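Local coordinates for Wnt inhibitor of Dorsal protein (Drosophila melanogaster, PDB 4KRR) that acts as a secreted Wnt-family signalling ligand that probably binds Frizzled receptors, represented here by its N-terminal domain and linker, at residues L6-I11 with A64-T69; H95-A100 with R128-E133. One frame throughout, in Å; residues are numbered along the deposited sequence.

Contact 1 of 2, residues L6-I11 with A64-T69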
ATOM      1  N   LEU A   6     -13.016 -14.323   4.286  1.00 81.17           N
ATOM      2  CA  LEU A   6     -12.469 -13.219   3.510  1.00 83.48           C
ATOM      3  C   LEU A   6     -13.425 -12.700   2.438  1.00 86.68           C
ATOM      4  O   LEU A   6     -13.877 -13.454   1.577  1.00 90.10           O
ATOM      5  CB  LEU A   6     -11.140 -13.622   2.861  1.00 77.85           C
ATOM      6  CG  LEU A   6     -10.568 -12.665   1.815  1.00 70.47           C
ATOM      7  CD1 LEU A   6     -10.271 -11.307   2.432  1.00 76.24           C
ATOM      8  CD2 LEU A   6      -9.319 -13.261   1.191  1.00 71.66           C
ATOM      9  N   SER A   7     -13.722 -11.405   2.500  1.00 77.82           N
ATOM     10  CA  SER A   7     -14.522 -10.737   1.480  1.00 62.60           C
ATOM     11  C   SER A   7     -13.700  -9.638   0.822  1.00 71.90           C
ATOM     12  O   SER A   7     -13.382  -8.630   1.453  1.00 81.29           O
ATOM     13  CB  SER A   7     -15.784 -10.136   2.094  1.00 73.73           C
ATOM     14  OG  SER A   7     -16.470  -9.332   1.147  1.00 86.17           O
ATOM     15  N   TRP A   8     -13.351  -9.833  -0.445  1.00 62.84           N
ATOM     16  CA  TRP A   8     -12.535  -8.859  -1.159  1.00 59.79           C
ATOM     17  C   TRP A   8     -13.280  -7.553  -1.412  1.00 63.63           C
ATOM     18  O   TRP A   8     -12.663  -6.506  -1.601  1.00 74.97           O
ATOM     19  CB  TRP A   8     -12.000  -9.443  -2.468  1.00 51.87           C
ATOM     20  CG  TRP A   8     -10.799 -10.318  -2.268  1.00 61.85           C
ATOM     21  CD1 TRP A   8     -10.748 -11.678  -2.364  1.00 62.20           C
ATOM     22  CD2 TRP A   8      -9.476  -9.889  -1.922  1.00 66.58           C
ATOM     23  NE1 TRP A   8      -9.473 -12.122  -2.108  1.00 63.74           N
ATOM     24  CE2 TRP A   8      -8.673 -11.044  -1.833  1.00 65.21           C
ATOM     25  CE3 TRP A   8      -8.891  -8.641  -1.684  1.00 57.35           C
ATOM     26  CZ2 TRP A   8      -7.317 -10.989  -1.515  1.00 62.21           C
ATOM     27  CZ3 TRP A   8      -7.545  -8.588  -1.368  1.00 56.06           C
ATOM     28  CH2 TRP A   8      -6.773  -9.754  -1.286  1.00 58.78           C
ATOM     29  N   GLU A   9     -14.607  -7.619  -1.406  1.00 58.77           N
ATOM     30  CA  GLU A   9     -15.432  -6.431  -1.589  1.00 69.72           C
ATOM     31  C   GLU A   9     -15.285  -5.470  -0.410  1.00 73.77           C
ATOM     32  O   GLU A   9     -15.144  -4.262  -0.595  1.00 65.97           O
ATOM     33  CB  GLU A   9     -16.899  -6.824  -1.772  1.00 77.80           C
ATOM     34  CG  GLU A   9     -17.860  -5.646  -1.832  1.00 86.35           C
ATOM     35  CD  GLU A   9     -19.292  -6.075  -2.085  1.00 97.61           C
ATOM     36  OE1 GLU A   9     -19.540  -6.747  -3.109  1.00 94.64           O
ATOM     37  OE2 GLU A   9     -20.170  -5.744  -1.261  1.00104.78           O
ATOM     38  N   ASP A  10     -15.313  -6.017   0.800  1.00 76.98           N
ATOM     39  CA  ASP A  10     -15.197  -5.206   2.007  1.00 80.12           C
ATOM     40  C   ASP A  10     -13.772  -4.702   2.209  1.00 73.94           C
ATOM     41  O   ASP A  10     -13.560  -3.554   2.597  1.00 77.20           O
ATOM     42  CB  ASP A  10     -15.655  -5.999   3.231  1.00 89.36           C
ATOM     43  CG  ASP A  10     -17.082  -6.489   3.105  1.00106.19           C
ATOM     44  OD1 ASP A  10     -17.863  -5.860   2.362  1.00110.23           O
ATOM     45  OD2 ASP A  10     -17.423  -7.504   3.749  1.00113.64           O
ATOM     46  N   ILE A  11     -12.799  -5.570   1.945  1.00 60.32           N
ATOM     47  CA  ILE A  11     -11.392  -5.217   2.096  1.00 59.99           C
ATOM     48  C   ILE A  11     -11.003  -4.081   1.153  1.00 59.44           C
ATOM     49  O   ILE A  11     -10.409  -3.087   1.574  1.00 54.62           O
ATOM     50  CB  ILE A  11     -10.477  -6.432   1.845  1.00 54.46           C
ATOM     51  CG1 ILE A  11     -10.657  -7.466   2.956  1.00 61.39           C
ATOM     52  CG2 ILE A  11      -9.023  -6.001   1.772  1.00 63.46           C
ATOM     53  CD1 ILE A  11     -10.233  -6.966   4.323  1.00 67.11           C
ATOM     54  N   ALA A  64      -1.304  -0.386  -1.241  1.00 31.00           N
ATOM     55  CA  ALA A  64      -0.760  -0.329   0.111  1.00 35.86           C
ATOM     56  C   ALA A  64      -1.863  -0.311   1.165  1.00 32.05           C
ATOM     57  O   ALA A  64      -1.749  -0.960   2.205  1.00 35.67           O
ATOM     58  CB  ALA A  64       0.149   0.883   0.268  1.00 30.06           C
ATOM     59  N   ALA A  65      -2.930   0.431   0.888  1.00 37.43           N
ATOM     60  CA  ALA A  65      -4.035   0.558   1.832  1.00 36.69           C
ATOM     61  C   ALA A  65      -4.828  -0.737   1.940  1.00 38.61           C
ATOM     62  O   ALA A  65      -5.318  -1.086   3.012  1.00 42.61           O
ATOM     63  CB  ALA A  65      -4.945   1.705   1.430  1.00 41.44           C
ATOM     64  N   ILE A  66      -4.951  -1.444   0.824  1.00 42.35           N
ATOM     65  CA  ILE A  66      -5.666  -2.712   0.800  1.00 38.15           C
ATOM     66  C   ILE A  66      -4.894  -3.778   1.572  1.00 39.70           C
ATOM     67  O   ILE A  66      -5.475  -4.531   2.357  1.00 43.63           O
ATOM     68  CB  ILE A  66      -5.931  -3.180  -0.649  1.00 34.55           C
ATOM     69  CG1 ILE A  66      -6.919  -2.233  -1.335  1.00 37.45           C
ATOM     70  CG2 ILE A  66      -6.474  -4.602  -0.670  1.00 37.88           C
ATOM     71  CD1 ILE A  66      -7.202  -2.582  -2.780  1.00 35.43           C
ATOM     72  N   VAL A  67      -3.583  -3.829   1.354  1.00 38.15           N
ATOM     73  CA  VAL A  67      -2.723  -4.788   2.044  1.00 35.37           C
ATOM     74  C   VAL A  67      -2.621  -4.468   3.536  1.00 36.67           C
ATOM     75  O   VAL A  67      -2.638  -5.368   4.378  1.00 40.06           O
ATOM     76  CB  VAL A  67      -1.315  -4.849   1.406  1.00 41.26           C
ATOM     77  CG1 VAL A  67      -0.392  -5.748   2.217  1.00 40.20           C
ATOM     78  CG2 VAL A  67      -1.406  -5.340  -0.038  1.00 38.59           C
ATOM     79  N   HIS A  68      -2.526  -3.181   3.857  1.00 35.90           N
ATOM     80  CA  HIS A  68      -2.496  -2.732   5.245  1.00 31.77           C
ATOM     81  C   HIS A  68      -3.784  -3.138   5.955  1.00 41.98           C
ATOM     82  O   HIS A  68      -3.760  -3.589   7.100  1.00 48.27           O
ATOM     83  CB  HIS A  68      -2.315  -1.212   5.309  1.00 35.73           C
ATOM     84  CG  HIS A  68      -2.079  -0.681   6.689  1.00 44.27           C
ATOM     85  ND1 HIS A  68      -3.099  -0.473   7.593  1.00 43.22           N
ATOM     86  CD2 HIS A  68      -0.940  -0.297   7.314  1.00 45.21           C
ATOM     87  CE1 HIS A  68      -2.598   0.007   8.717  1.00 45.34           C
ATOM     88  NE2 HIS A  68      -1.291   0.125   8.574  1.00 44.56           N
ATOM     89  N   THR A  69      -4.907  -2.978   5.262  1.00 47.66           N
ATOM     90  CA  THR A  69      -6.206  -3.344   5.812  1.00 50.52           C
ATOM     91  C   THR A  69      -6.293  -4.853   6.015  1.00 56.69           C
ATOM     92  O   THR A  69      -6.742  -5.323   7.061  1.00 50.54           O
ATOM     93  CB  THR A  69      -7.358  -2.883   4.896  1.00 57.38           C
ATOM     94  OG1 THR A  69      -7.320  -1.457   4.760  1.00 59.59           O
ATOM     95  CG2 THR A  69      -8.705  -3.296   5.472  1.00 57.28           C
TER
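I11 and I66 meet through their gamma-methyls: CG2 of I11 lies 3.8 Å from CG2 of I66, and the two side chains run obliquely across one another. In each residue CG2 stands anti to the backbone N, while the longer branch sits beside that N (chi1 -68° in I11), which turns the short branches toward each other in this pair. The CG2 of I11 also rests 3.9 Å from the carbonyl O of I66, so the methyl also touches the backbone of the opposing helix.

The other arm of I11 works one turn further on. Its CD1 comes within 4.1 Å of T69 CG2, the two side chains sliding past each other in opposite directions. T69 offers that methyl to I11 with CG2 anti to its backbone N (chi1 -61°), while OG1 donates to A65 O at 2.7 Å, 24° off the carbonyl plane. T69 N binds the same oxygen from the opposite face, so two bonds grip it.

W8 meets the same methyl of I66 from a second direction. Its indole comes edge-on, CZ3 reaching I66 CG2 at 4.2 Å with the methyl near the ring plane, and the two side chains cross at about a right angle. L6 lies over one indole face, with CG toward the rim, and the ring also stacks with H107 from helix 97-107.

This is helix-to-helix packing within the alpha-helical N-terminal domain of a Wnt, joining the first turn of helix 8-26, with S7 at its N-cap, to the middle of helix 53-75. No hydrogen bond crosses between the two segments; the join between them is made by methyl groups and an aromatic edge, and so depends on close fit and the burial of apolar surface.

Contact 2 of 2, residues H95-A100 with R128-E133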
ATOM      1  N   HIS A  95       1.425  -8.856  13.150  1.00 52.49           N
ATOM      2  CA  HIS A  95       1.038  -8.626  11.766  1.00 54.92           C
ATOM      3  C   HIS A  95       1.908  -9.439  10.818  1.00 56.42           C
ATOM      4  O   HIS A  95       3.095  -9.646  11.072  1.00 51.03           O
ATOM      5  CB  HIS A  95       1.111  -7.138  11.421  1.00 56.96           C
ATOM      6  CG  HIS A  95       0.009  -6.326  12.023  1.00 53.28           C
ATOM      7  ND1 HIS A  95      -0.393  -5.114  11.502  1.00 45.02           N
ATOM      8  CD2 HIS A  95      -0.778  -6.551  13.102  1.00 52.95           C
ATOM      9  CE1 HIS A  95      -1.381  -4.629  12.234  1.00 44.47           C
ATOM     10  NE2 HIS A  95      -1.634  -5.482  13.212  1.00 53.77           N
ATOM     11  N   GLU A  96       1.301  -9.905   9.730  1.00 55.81           N
ATOM     12  CA  GLU A  96       2.001 -10.698   8.727  1.00 48.07           C
ATOM     13  C   GLU A  96       1.761 -10.120   7.334  1.00 50.06           C
ATOM     14  O   GLU A  96       0.968 -10.661   6.562  1.00 52.58           O
ATOM     15  CB  GLU A  96       1.532 -12.155   8.782  1.00 51.70           C
ATOM     16  CG  GLU A  96       1.829 -12.852  10.104  1.00 60.44           C
ATOM     17  CD  GLU A  96       1.154 -14.206  10.224  1.00 74.53           C
ATOM     18  OE1 GLU A  96      -0.095 -14.255  10.237  1.00 73.36           O
ATOM     19  OE2 GLU A  96       1.873 -15.223  10.309  1.00 79.88           O
ATOM     20  N   PRO A  97       2.452  -9.014   7.010  1.00 54.23           N
ATOM     21  CA  PRO A  97       2.259  -8.321   5.731  1.00 44.93           C
ATOM     22  C   PRO A  97       2.637  -9.179   4.526  1.00 47.79           C
ATOM     23  O   PRO A  97       2.025  -9.045   3.468  1.00 38.98           O
ATOM     24  CB  PRO A  97       3.193  -7.109   5.841  1.00 38.29           C
ATOM     25  CG  PRO A  97       4.206  -7.491   6.866  1.00 46.02           C
ATOM     26  CD  PRO A  97       3.484  -8.367   7.841  1.00 49.55           C
ATOM     27  N   THR A  98       3.626 -10.051   4.686  1.00 42.33           N
ATOM     28  CA  THR A  98       4.050 -10.922   3.596  1.00 46.04           C
ATOM     29  C   THR A  98       2.940 -11.896   3.196  1.00 53.14           C
ATOM     30  O   THR A  98       2.711 -12.132   2.009  1.00 53.14           O
ATOM     31  CB  THR A  98       5.334 -11.691   3.956  1.00 49.92           C
ATOM     32  OG1 THR A  98       6.396 -10.756   4.187  1.00 42.35           O
ATOM     33  CG2 THR A  98       5.734 -12.632   2.829  1.00 41.39           C
ATOM     34  N   LYS A  99       2.252 -12.448   4.191  1.00 45.38           N
ATOM     35  CA  LYS A  99       1.111 -13.322   3.940  1.00 47.91           C
ATOM     36  C   LYS A  99       0.031 -12.574   3.164  1.00 56.64           C
ATOM     37  O   LYS A  99      -0.558 -13.111   2.223  1.00 49.28           O
ATOM     38  CB  LYS A  99       0.530 -13.848   5.255  1.00 53.88           C
ATOM     39  CG  LYS A  99       1.478 -14.716   6.066  1.00 64.41           C
ATOM     40  CD  LYS A  99       1.794 -16.015   5.346  1.00 74.47           C
ATOM     41  CE  LYS A  99       2.561 -16.967   6.249  1.00 79.16           C
ATOM     42  NZ  LYS A  99       1.785 -17.310   7.473  1.00 82.85           N
ATOM     43  N   ALA A 100      -0.216 -11.330   3.565  1.00 40.12           N
ATOM     44  CA  ALA A 100      -1.229 -10.495   2.930  1.00 50.14           C
ATOM     45  C   ALA A 100      -0.833 -10.126   1.505  1.00 50.48           C
ATOM     46  O   ALA A 100      -1.677 -10.084   0.610  1.00 49.67           O
ATOM     47  CB  ALA A 100      -1.475  -9.245   3.755  1.00 36.74           C
ATOM     48  N   ARG A 128       9.079  -3.560   5.201  1.00 43.53           N
ATOM     49  CA  ARG A 128       9.974  -2.807   6.072  1.00 50.02           C
ATOM     50  C   ARG A 128       9.228  -1.689   6.798  1.00 44.27           C
ATOM     51  O   ARG A 128       9.841  -0.754   7.314  1.00 40.92           O
ATOM     52  CB  ARG A 128      11.162  -2.246   5.285  1.00 55.55           C
ATOM     53  CG  ARG A 128      10.791  -1.215   4.239  1.00 52.58           C
ATOM     54  CD  ARG A 128      12.031  -0.606   3.609  1.00 57.43           C
ATOM     55  NE  ARG A 128      11.690   0.455   2.666  1.00 66.71           N
ATOM     56  CZ  ARG A 128      11.461   0.259   1.372  1.00 57.07           C
ATOM     57  NH1 ARG A 128      11.539  -0.962   0.861  1.00 53.36           N
ATOM     58  NH2 ARG A 128      11.156   1.284   0.589  1.00 51.50           N
ATOM     59  N   SER A 129       7.903  -1.797   6.840  1.00 34.87           N
ATOM     60  CA  SER A 129       7.072  -0.813   7.528  1.00 42.66           C
ATOM     61  C   SER A 129       6.530  -1.367   8.841  1.00 46.88           C
ATOM     62  O   SER A 129       5.477  -0.942   9.322  1.00 42.44           O
ATOM     63  CB  SER A 129       5.911  -0.367   6.634  1.00 37.17           C
ATOM     64  OG  SER A 129       6.375   0.385   5.527  1.00 51.98           O
ATOM     65  N   LEU A 130       7.250  -2.320   9.419  1.00 43.65           N
ATOM     66  CA  LEU A 130       6.833  -2.923  10.676  1.00 38.67           C
ATOM     67  C   LEU A 130       7.353  -2.155  11.885  1.00 35.67           C
ATOM     68  O   LEU A 130       8.529  -1.801  11.955  1.00 42.25           O
ATOM     69  CB  LEU A 130       7.289  -4.381  10.759  1.00 34.60           C
ATOM     70  CG  LEU A 130       6.488  -5.406   9.957  1.00 43.75           C
ATOM     71  CD1 LEU A 130       7.076  -6.791  10.152  1.00 48.04           C
ATOM     72  CD2 LEU A 130       5.022  -5.383  10.366  1.00 38.35           C
ATOM     73  N   GLU A 131       6.457  -1.899  12.830  1.00 42.59           N
ATOM     74  CA  GLU A 131       6.839  -1.413  14.147  1.00 43.31           C
ATOM     75  C   GLU A 131       6.396  -2.455  15.161  1.00 47.32           C
ATOM     76  O   GLU A 131       6.047  -3.574  14.788  1.00 52.53           O
ATOM     77  CB  GLU A 131       6.182  -0.065  14.437  1.00 40.66           C
ATOM     78  CG  GLU A 131       6.861   1.104  13.739  1.00 54.02           C
ATOM     79  CD  GLU A 131       6.163   2.428  13.985  1.00 59.60           C
ATOM     80  OE1 GLU A 131       5.105   2.434  14.653  1.00 61.52           O
ATOM     81  OE2 GLU A 131       6.676   3.464  13.507  1.00 55.53           O
ATOM     82  N   GLN A 132       6.412  -2.102  16.440  1.00 46.28           N
ATOM     83  CA  GLN A 132       5.885  -3.005  17.455  1.00 43.90           C
ATOM     84  C   GLN A 132       4.961  -2.291  18.431  1.00 52.11           C
ATOM     85  O   GLN A 132       5.145  -1.109  18.734  1.00 48.85           O
ATOM     86  CB  GLN A 132       7.011  -3.720  18.199  1.00 55.14           C
ATOM     87  CG  GLN A 132       8.050  -2.800  18.802  1.00 54.89           C
ATOM     88  CD  GLN A 132       9.211  -3.569  19.383  1.00 45.65           C
ATOM     89  OE1 GLN A 132       9.071  -4.740  19.734  1.00 42.87           O
ATOM     90  NE2 GLN A 132      10.370  -2.923  19.478  1.00 43.89           N
ATOM     91  N   GLU A 133       3.962  -3.022  18.912  1.00 47.64           N
ATOM     92  CA  GLU A 133       2.999  -2.485  19.861  1.00 49.31           C
ATOM     93  C   GLU A 133       2.970  -3.333  21.124  1.00 49.13           C
ATOM     94  O   GLU A 133       2.959  -4.562  21.061  1.00 47.73           O
ATOM     95  CB  GLU A 133       1.608  -2.433  19.227  1.00 54.98           C
ATOM     96  CG  GLU A 133       0.525  -1.828  20.104  1.00 73.75           C
ATOM     97  CD  GLU A 133      -0.786  -1.671  19.362  1.00 79.73           C
ATOM     98  OE1 GLU A 133      -0.815  -1.971  18.148  1.00 74.28           O
ATOM     99  OE2 GLU A 133      -1.780  -1.246  19.988  1.00 84.25           O
TER
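At the base of the antiparallel hairpin formed by strands 130-136 and 149-155, L130 reaches across to the residues that begin helix 97-107. Its CD2 methyl does the touching, 4.2 Å from P97 CG, with the leucine crossing the pyrrolidine ring at a slant. The same methyl also lies 4.4 Å from H95 CB, so one branch of L130 meets both residues, those before and after E96 in sequence. CG sits beside the backbone N (chi1 -77°); CD1 continues the chain anti to CA (chi2 180°), and CD2, the branch folded back toward CA, makes the contact.

P97 is the first residue of the helix and E96 its N-cap. The side chain of E96 starts off away from the strand, and its OE2 forms a salt bridge with K99 NZ at 3.5 Å, while the E96 carbonyl O accepts from A100 N in the first helical turn. The contact lies where the helical body of the Wnt N-terminal domain meets its protruding two-stranded hairpin. H95 sits at that junction, hydrogen-bonded through its backbone to A153 and packed on T71 and A75 of helix 53-75.

On the strand side, backbone hydrogen bonds from E131 to V154 and from E133 to V152 pair the hairpin, and the side chain of L130 also touches L155. Just before the strand, S129 OG hydrogen-bonds to L125 O at the end of helix 113-127.

Overall arrangement
From the N terminus, the chain enters helix 8-26, passes through helix 36-44 and returns in helix 53-75, where contact 1 closes a largely helical loop of 52 residues. It then runs on to the start of helix 97-107, where contact 2 opens; helix 113-127 follows, and strand 130-136 closes this second, shorter loop. The contacts neither nest nor cross but stand in series, centres about 15 Å apart. Helices 53-75 and 97-107 connect them directly, V67 CG1 lying 4.0 Å from A100 CB. Together they tie the N-terminal helix through two neighbouring helices to the base of the hairpin.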